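GntR-family protein transcriptional regulator (Mycobacterium smegmatis, PDB 3F8M) binds DNA and represses the phnDCE operon, which serves phosphate uptake, when phosphate is available to the cell. Local coordinates at residues W107-A112 and P127-E132; A151-G156 and D217-E222. All coordinates share one frame; numbering follows the deposited sequence. Where two conformers were deposited one is given.

Interaction 1: residues W107-A112 and P127-E132; sequences WSDLTA and PVLQLE
Trp107 lays its indole across Leu129 and Leu131, and this cluster lies on one face of an antiparallel strand pair in the UTRA domain. CG of Trp107 sits anti to the carbonyl carbon (chi1 -67°), and the benzo half of the ring reaches over the neighbouring strand. There Leu131 CD1 stands 3.7 Å from the centroid of the Trp107 six-membered ring, only 6° off the ring normal, a CH-pi contact square over the face. Leu129 meets the same ring obliquely, its CD2 3.7 Å from Trp107 CZ3, while its other methyl, CD1, also touches the ring at CE3 and lies close to both Ser108 O and Asp109 OD1. Asp109 and Leu129 run side by side in the same direction, and Asp109 OD1 forms a salt bridge with Arg158 of helix 157-160.

The opposite face carries Ser108, Leu110, Val128 and Gln130. Gln130 is extended through CD, which brings its amide across the leucine: Leu110 CD1 touches Gln130 OE1 at 3.6 Å. At the nitrogen end a water joins the strands, 2.7 Å from Ser108 OG and accepting from Gln130 NE2. Val128 sends CG2 past the strand end to Ala112 CB, 3.9 Å away.

Between the two faces, the backbones pair Ser108 with Gln130 and Leu110 with Val128 through four N-H...O=C bonds in all, Gln130 N to Ser108 O being 2.8 Å.

Strand 100-111 is an outermost strand of the chain's six-stranded antiparallel sheet, and 127-137 is next in, its far edge bonded to strand 140-150. Helix 157-160 covers the Trp107 face through Leu157 and Arg158, joined by Phe161 from the following loop, while Lys148 and Thr146 of strand 140-150 flank Val128 and Gln130 on the other.

Interaction 2: residues A151-G156 and D217-E222; sequences AQRYPG and DDVAIE
Val219 and Ala220 receive Arg153 where the UTRA domain's antiparallel sheet meets a single 3-10 turn: residues 151-153 form that turn just after strand 140-150, closed by Tyr154 N bonding to Ala151 O, and 220-222 open the adjacent strand.

Val219 comes first, its CG1 3.7 Å from Arg153 NH1. Just ahead of it in the chain, Asp215 forms a salt bridge with Arg153 NH2 and accepts the backbone N-H of Val219 as well, tying the guanidinium to the turn that leads into the strand.

Ala220 points its methyl away and contributes its carbonyl instead. Arg153 NH1 donates to Ala220 O at 3.0 Å, with an N-H...O angle of 152°. The oxygen lies nearly in the guanidinium plane, whereas the nitrogen stands 59° out of the carbonyl plane. A bend at chi3 (66°) sets the direction of the arginine chain beyond CD, and Arg153 CB covers one face of the Tyr154 ring.

Ile221 ends the contact, its side chain crossing that of Tyr154 at about a right angle, and Ile176 from a nearby loop packs on both of them and on Arg153. The phenol gives its proton to the strand backbone: Tyr154 OH donates to Ile221 O at 2.8 Å, the acceptor lying at the ring edge, with Ile221 CG2 3.2 Å from the same hydroxyl oxygen.

Interactions 1 and 2 touch directly, their centres about 12 Å apart, and both reach the same six-stranded sheet. The junction is the start of strand 127-137 against the turn that follows strand 140-150. There Pro127 O and Ala151 N lie 3.0 Å apart, probably hydrogen-bonded, and the Pro127 ring packs on the Gln152 side chain, with Pro127 CG 3.6 Å from Gln152 CG. Ala151 CB also rests 3.9 Å from Leu129 N. Across the sheet, residues 107-112 and 127-132 form one outer side; through 151-156 the connection passes on to the beginning of strand 220-229. Along the chain, interaction 1 closes before interaction 2 opens.

Interaction 1: residues W107-A112 and P127-E132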
loop_
_atom_site.group_PDB
_atom_site.type_symbol
_atom_site.label_atom_id
_atom_site.label_comp_id
_atom_site.label_asym_id
_atom_site.label_seq_id
_atom_site.Cartn_x
_atom_site.Cartn_y
_atom_site.Cartn_z
ATOM N N TRP A 107 -27.055 -0.491 -4.341
ATOM C CA TRP A 107 -26.845 -0.312 -5.756
ATOM C C TRP A 107 -27.318 1.118 -6.066
ATOM O O TRP A 107 -28.325 1.568 -5.507
ATOM C CB TRP A 107 -27.698 -1.303 -6.563
ATOM C CG TRP A 107 -27.342 -2.789 -6.444
ATOM C CD1 TRP A 107 -27.939 -3.711 -5.648
ATOM C CD2 TRP A 107 -26.363 -3.482 -7.208
ATOM N NE1 TRP A 107 -27.374 -4.949 -5.847
ATOM C CE2 TRP A 107 -26.385 -4.839 -6.786
ATOM C CE3 TRP A 107 -25.436 -3.086 -8.191
ATOM C CZ2 TRP A 107 -25.549 -5.817 -7.333
ATOM C CZ3 TRP A 107 -24.579 -4.067 -8.744
ATOM C CH2 TRP A 107 -24.660 -5.430 -8.314
ATOM N N SER A 108 -26.584 1.816 -6.928
ATOM C CA SER A 108 -26.952 3.163 -7.406
ATOM C C SER A 108 -26.877 3.188 -8.930
ATOM O O SER A 108 -25.996 2.572 -9.532
ATOM C CB SER A 108 -26.055 4.270 -6.848
ATOM O OG SER A 108 -26.119 4.290 -5.431
ATOM N N ASP A 109 -27.813 3.916 -9.549
ATOM C CA ASP A 109 -27.819 4.092 -10.988
ATOM C C ASP A 109 -27.413 5.527 -11.249
ATOM O O ASP A 109 -28.043 6.459 -10.764
ATOM C CB ASP A 109 -29.226 3.818 -11.564
ATOM C CG ASP A 109 -29.693 2.382 -11.347
ATOM O OD1 ASP A 109 -29.226 1.479 -12.072
ATOM O OD2 ASP A 109 -30.594 2.166 -10.498
ATOM N N LEU A 110 -26.298 5.679 -11.950
ATOM C CA LEU A 110 -25.611 6.925 -12.170
ATOM C C LEU A 110 -25.388 7.060 -13.692
ATOM O O LEU A 110 -25.715 6.138 -14.449
ATOM C CB LEU A 110 -24.242 6.885 -11.451
ATOM C CG LEU A 110 -24.281 6.620 -9.912
ATOM C CD1 LEU A 110 -22.895 6.598 -9.333
ATOM C CD2 LEU A 110 -25.130 7.654 -9.178
ATOM N N THR A 111 -24.802 8.178 -14.133
ATOM C CA THR A 111 -24.284 8.297 -15.511
ATOM C C THR A 111 -22.808 8.746 -15.499
ATOM O O THR A 111 -22.350 9.399 -14.539
ATOM C CB THR A 111 -25.092 9.308 -16.404
ATOM O OG1 THR A 111 -25.090 10.576 -15.780
ATOM C CG2 THR A 111 -26.511 8.888 -16.572
ATOM N N ALA A 112 -22.075 8.430 -16.560
ATOM C CA ALA A 112 -20.648 8.750 -16.586
ATOM C C ALA A 112 -20.438 10.223 -16.930
ATOM O O ALA A 112 -20.956 10.715 -17.944
ATOM C CB ALA A 112 -19.908 7.860 -17.553
ATOM N N PRO A 127 -24.788 4.924 -19.070
ATOM C CA PRO A 127 -25.301 4.458 -17.768
ATOM C C PRO A 127 -24.199 3.745 -16.969
ATOM O O PRO A 127 -23.395 3.030 -17.514
ATOM C CB PRO A 127 -26.424 3.501 -18.168
ATOM C CG PRO A 127 -25.993 2.969 -19.466
ATOM C CD PRO A 127 -25.386 4.156 -20.184
ATOM N N VAL A 128 -24.151 4.029 -15.681
ATOM C CA VAL A 128 -23.121 3.447 -14.809
ATOM C C VAL A 128 -23.905 2.805 -13.674
ATOM O O VAL A 128 -24.825 3.448 -13.114
ATOM C CB VAL A 128 -22.196 4.538 -14.287
ATOM C CG1 VAL A 128 -21.333 3.984 -13.040
ATOM C CG2 VAL A 128 -21.303 4.980 -15.409
ATOM N N LEU A 129 -23.585 1.543 -13.366
ATOM C CA LEU A 129 -24.183 0.863 -12.248
ATOM C C LEU A 129 -23.149 0.868 -11.151
ATOM O O LEU A 129 -22.053 0.404 -11.392
ATOM C CB LEU A 129 -24.578 -0.571 -12.618
ATOM C CG LEU A 129 -25.197 -1.441 -11.518
ATOM C CD1 LEU A 129 -26.429 -0.773 -10.925
ATOM C CD2 LEU A 129 -25.532 -2.893 -12.072
ATOM N N GLN A 130 -23.491 1.390 -9.971
ATOM C CA GLN A 130 -22.513 1.408 -8.848
ATOM C C GLN A 130 -22.945 0.452 -7.760
ATOM O O GLN A 130 -24.102 0.485 -7.332
ATOM C CB GLN A 130 -22.418 2.804 -8.256
ATOM C CG GLN A 130 -21.490 2.894 -7.009
ATOM C CD GLN A 130 -21.396 4.300 -6.475
ATOM O OE1 GLN A 130 -20.590 5.080 -6.958
ATOM N NE2 GLN A 130 -22.186 4.616 -5.460
ATOM N N LEU A 131 -22.005 -0.398 -7.328
ATOM C CA LEU A 131 -22.231 -1.313 -6.263
ATOM C C LEU A 131 -21.374 -0.825 -5.086
ATOM O O LEU A 131 -20.147 -0.642 -5.223
ATOM C CB LEU A 131 -21.751 -2.711 -6.645
ATOM C CG LEU A 131 -21.772 -3.747 -5.498
ATOM C CD1 LEU A 131 -23.189 -3.944 -4.869
ATOM C CD2 LEU A 131 -21.189 -5.066 -5.999
ATOM N N GLU A 132 -22.017 -0.635 -3.937
ATOM C CA GLU A 132 -21.271 -0.306 -2.696
ATOM C C GLU A 132 -21.516 -1.371 -1.677
ATOM O O GLU A 132 -22.650 -1.807 -1.471
ATOM C CB GLU A 132 -21.726 0.991 -2.083
ATOM C CG GLU A 132 -21.140 2.204 -2.656
ATOM C CD GLU A 132 -20.907 3.310 -1.591
ATOM O OE1 GLU A 132 -21.851 3.645 -0.828
ATOM O OE2 GLU A 132 -19.798 3.874 -1.599
HETATM O O HOH W 1 -24.267 2.593 -4.398
HETATM O O HOH W 2 -27.409 1.649 -14.143
#

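Interaction 2: residues A151-G156 and D217-E222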
loop_
_atom_site.group_PDB
_atom_site.type_symbol
_atom_site.label_atom_id
_atom_site.label_comp_id
_atom_site.label_asym_id
_atom_site.label_seq_id
_atom_site.Cartn_x
_atom_site.Cartn_y
_atom_site.Cartn_z
ATOM N N ALA A 151 -22.810 0.137 -17.192
ATOM C CA ALA A 151 -24.051 -0.651 -17.005
ATOM C C ALA A 151 -24.382 -1.474 -18.220
ATOM O O ALA A 151 -24.930 -2.581 -18.092
ATOM C CB ALA A 151 -25.226 0.247 -16.714
ATOM N N GLN A 152 -24.047 -0.931 -19.395
ATOM C CA GLN A 152 -24.311 -1.601 -20.690
ATOM C C GLN A 152 -23.618 -2.938 -20.811
ATOM O O GLN A 152 -24.095 -3.860 -21.472
ATOM C CB GLN A 152 -23.958 -0.671 -21.862
ATOM C CG GLN A 152 -24.952 0.477 -21.919
ATOM C CD GLN A 152 -25.128 1.104 -23.278
ATOM O OE1 GLN A 152 -24.153 1.425 -23.982
ATOM N NE2 GLN A 152 -26.387 1.326 -23.648
ATOM N N ARG A 153 -22.453 -3.048 -20.177
ATOM C CA ARG A 153 -21.689 -4.303 -20.221
ATOM C C ARG A 153 -22.288 -5.444 -19.399
ATOM O O ARG A 153 -21.901 -6.592 -19.589
ATOM C CB ARG A 153 -20.235 -4.127 -19.777
ATOM C CG ARG A 153 -19.328 -3.240 -20.683
ATOM C CD ARG A 153 -17.861 -3.596 -20.442
ATOM N NE ARG A 153 -17.567 -4.951 -20.895
ATOM C CZ ARG A 153 -16.368 -5.514 -20.920
ATOM N NH1 ARG A 153 -15.288 -4.852 -20.505
ATOM N NH2 ARG A 153 -16.242 -6.758 -21.371
ATOM N N TYR A 154 -23.199 -5.142 -18.482
ATOM C CA TYR A 154 -23.658 -6.169 -17.514
ATOM C C TYR A 154 -25.165 -6.262 -17.353
ATOM O O TYR A 154 -25.684 -6.103 -16.259
ATOM C CB TYR A 154 -22.990 -5.960 -16.120
ATOM C CG TYR A 154 -21.498 -5.787 -16.214
ATOM C CD1 TYR A 154 -20.664 -6.872 -16.481
ATOM C CD2 TYR A 154 -20.915 -4.527 -16.023
ATOM C CE1 TYR A 154 -19.277 -6.704 -16.569
ATOM C CE2 TYR A 154 -19.533 -4.352 -16.104
ATOM C CZ TYR A 154 -18.723 -5.447 -16.400
ATOM O OH TYR A 154 -17.359 -5.279 -16.468
ATOM N N PRO A 155 -25.908 -6.558 -18.448
ATOM C CA PRO A 155 -27.344 -6.659 -18.216
ATOM C C PRO A 155 -27.679 -7.787 -17.236
ATOM O O PRO A 155 -27.004 -8.840 -17.179
ATOM C CB PRO A 155 -27.942 -6.939 -19.639
ATOM C CG PRO A 155 -26.822 -7.531 -20.393
ATOM C CD PRO A 155 -25.534 -6.865 -19.835
ATOM N N GLY A 156 -28.697 -7.535 -16.440
ATOM C CA GLY A 156 -29.227 -8.493 -15.497
ATOM C C GLY A 156 -28.369 -8.607 -14.236
ATOM O O GLY A 156 -28.702 -9.374 -13.337
ATOM N N ASP A 217 -9.727 -7.780 -24.250
ATOM C CA ASP A 217 -9.657 -6.824 -25.348
ATOM C C ASP A 217 -9.147 -5.449 -24.924
ATOM O O ASP A 217 -9.260 -4.489 -25.696
ATOM C CB ASP A 217 -11.029 -6.658 -25.981
ATOM C CG ASP A 217 -11.532 -7.936 -26.601
ATOM O OD1 ASP A 217 -10.699 -8.666 -27.180
ATOM O OD2 ASP A 217 -12.745 -8.225 -26.484
ATOM N N ASP A 218 -8.644 -5.353 -23.695
ATOM C CA ASP A 218 -8.254 -4.082 -23.100
ATOM C C ASP A 218 -9.422 -3.094 -22.990
ATOM O O ASP A 218 -9.234 -1.883 -23.132
ATOM C CB ASP A 218 -7.113 -3.462 -23.917
ATOM C CG ASP A 218 -6.185 -2.650 -23.074
ATOM O OD1 ASP A 218 -5.900 -3.052 -21.907
ATOM O OD2 ASP A 218 -5.748 -1.604 -23.592
ATOM N N VAL A 219 -10.635 -3.610 -22.773
ATOM C CA VAL A 219 -11.800 -2.770 -22.547
ATOM C C VAL A 219 -12.006 -2.720 -21.029
ATOM O O VAL A 219 -11.886 -3.749 -20.369
ATOM C CB VAL A 219 -13.045 -3.327 -23.238
ATOM C CG1 VAL A 219 -14.230 -2.398 -23.067
ATOM C CG2 VAL A 219 -12.771 -3.571 -24.752
ATOM N N ALA A 220 -12.273 -1.522 -20.497
ATOM C CA ALA A 220 -12.425 -1.342 -19.044
ATOM C C ALA A 220 -13.595 -2.177 -18.507
ATOM O O ALA A 220 -14.658 -2.228 -19.094
ATOM C CB ALA A 220 -12.583 0.117 -18.676
ATOM N N ILE A 221 -13.352 -2.837 -17.385
ATOM C CA ILE A 221 -14.350 -3.680 -16.709
ATOM C C ILE A 221 -15.063 -2.853 -15.609
ATOM O O ILE A 221 -16.282 -2.961 -15.431
ATOM C CB ILE A 221 -13.624 -4.930 -16.108
ATOM C CG1 ILE A 221 -13.081 -5.847 -17.226
ATOM C CG2 ILE A 221 -14.491 -5.748 -15.105
ATOM C CD1 ILE A 221 -12.083 -6.954 -16.673
ATOM N N GLU A 222 -14.282 -2.060 -14.866
ATOM C CA GLU A 222 -14.738 -1.413 -13.616
ATOM C C GLU A 222 -13.758 -0.315 -13.252
ATOM O O GLU A 222 -12.596 -0.307 -13.712
ATOM C CB GLU A 222 -14.746 -2.408 -12.426
ATOM C CG GLU A 222 -13.317 -2.953 -12.166
ATOM C CD GLU A 222 -13.106 -3.728 -10.887
ATOM O OE1 GLU A 222 -14.006 -3.780 -10.006
ATOM O OE2 GLU A 222 -11.979 -4.250 -10.768
#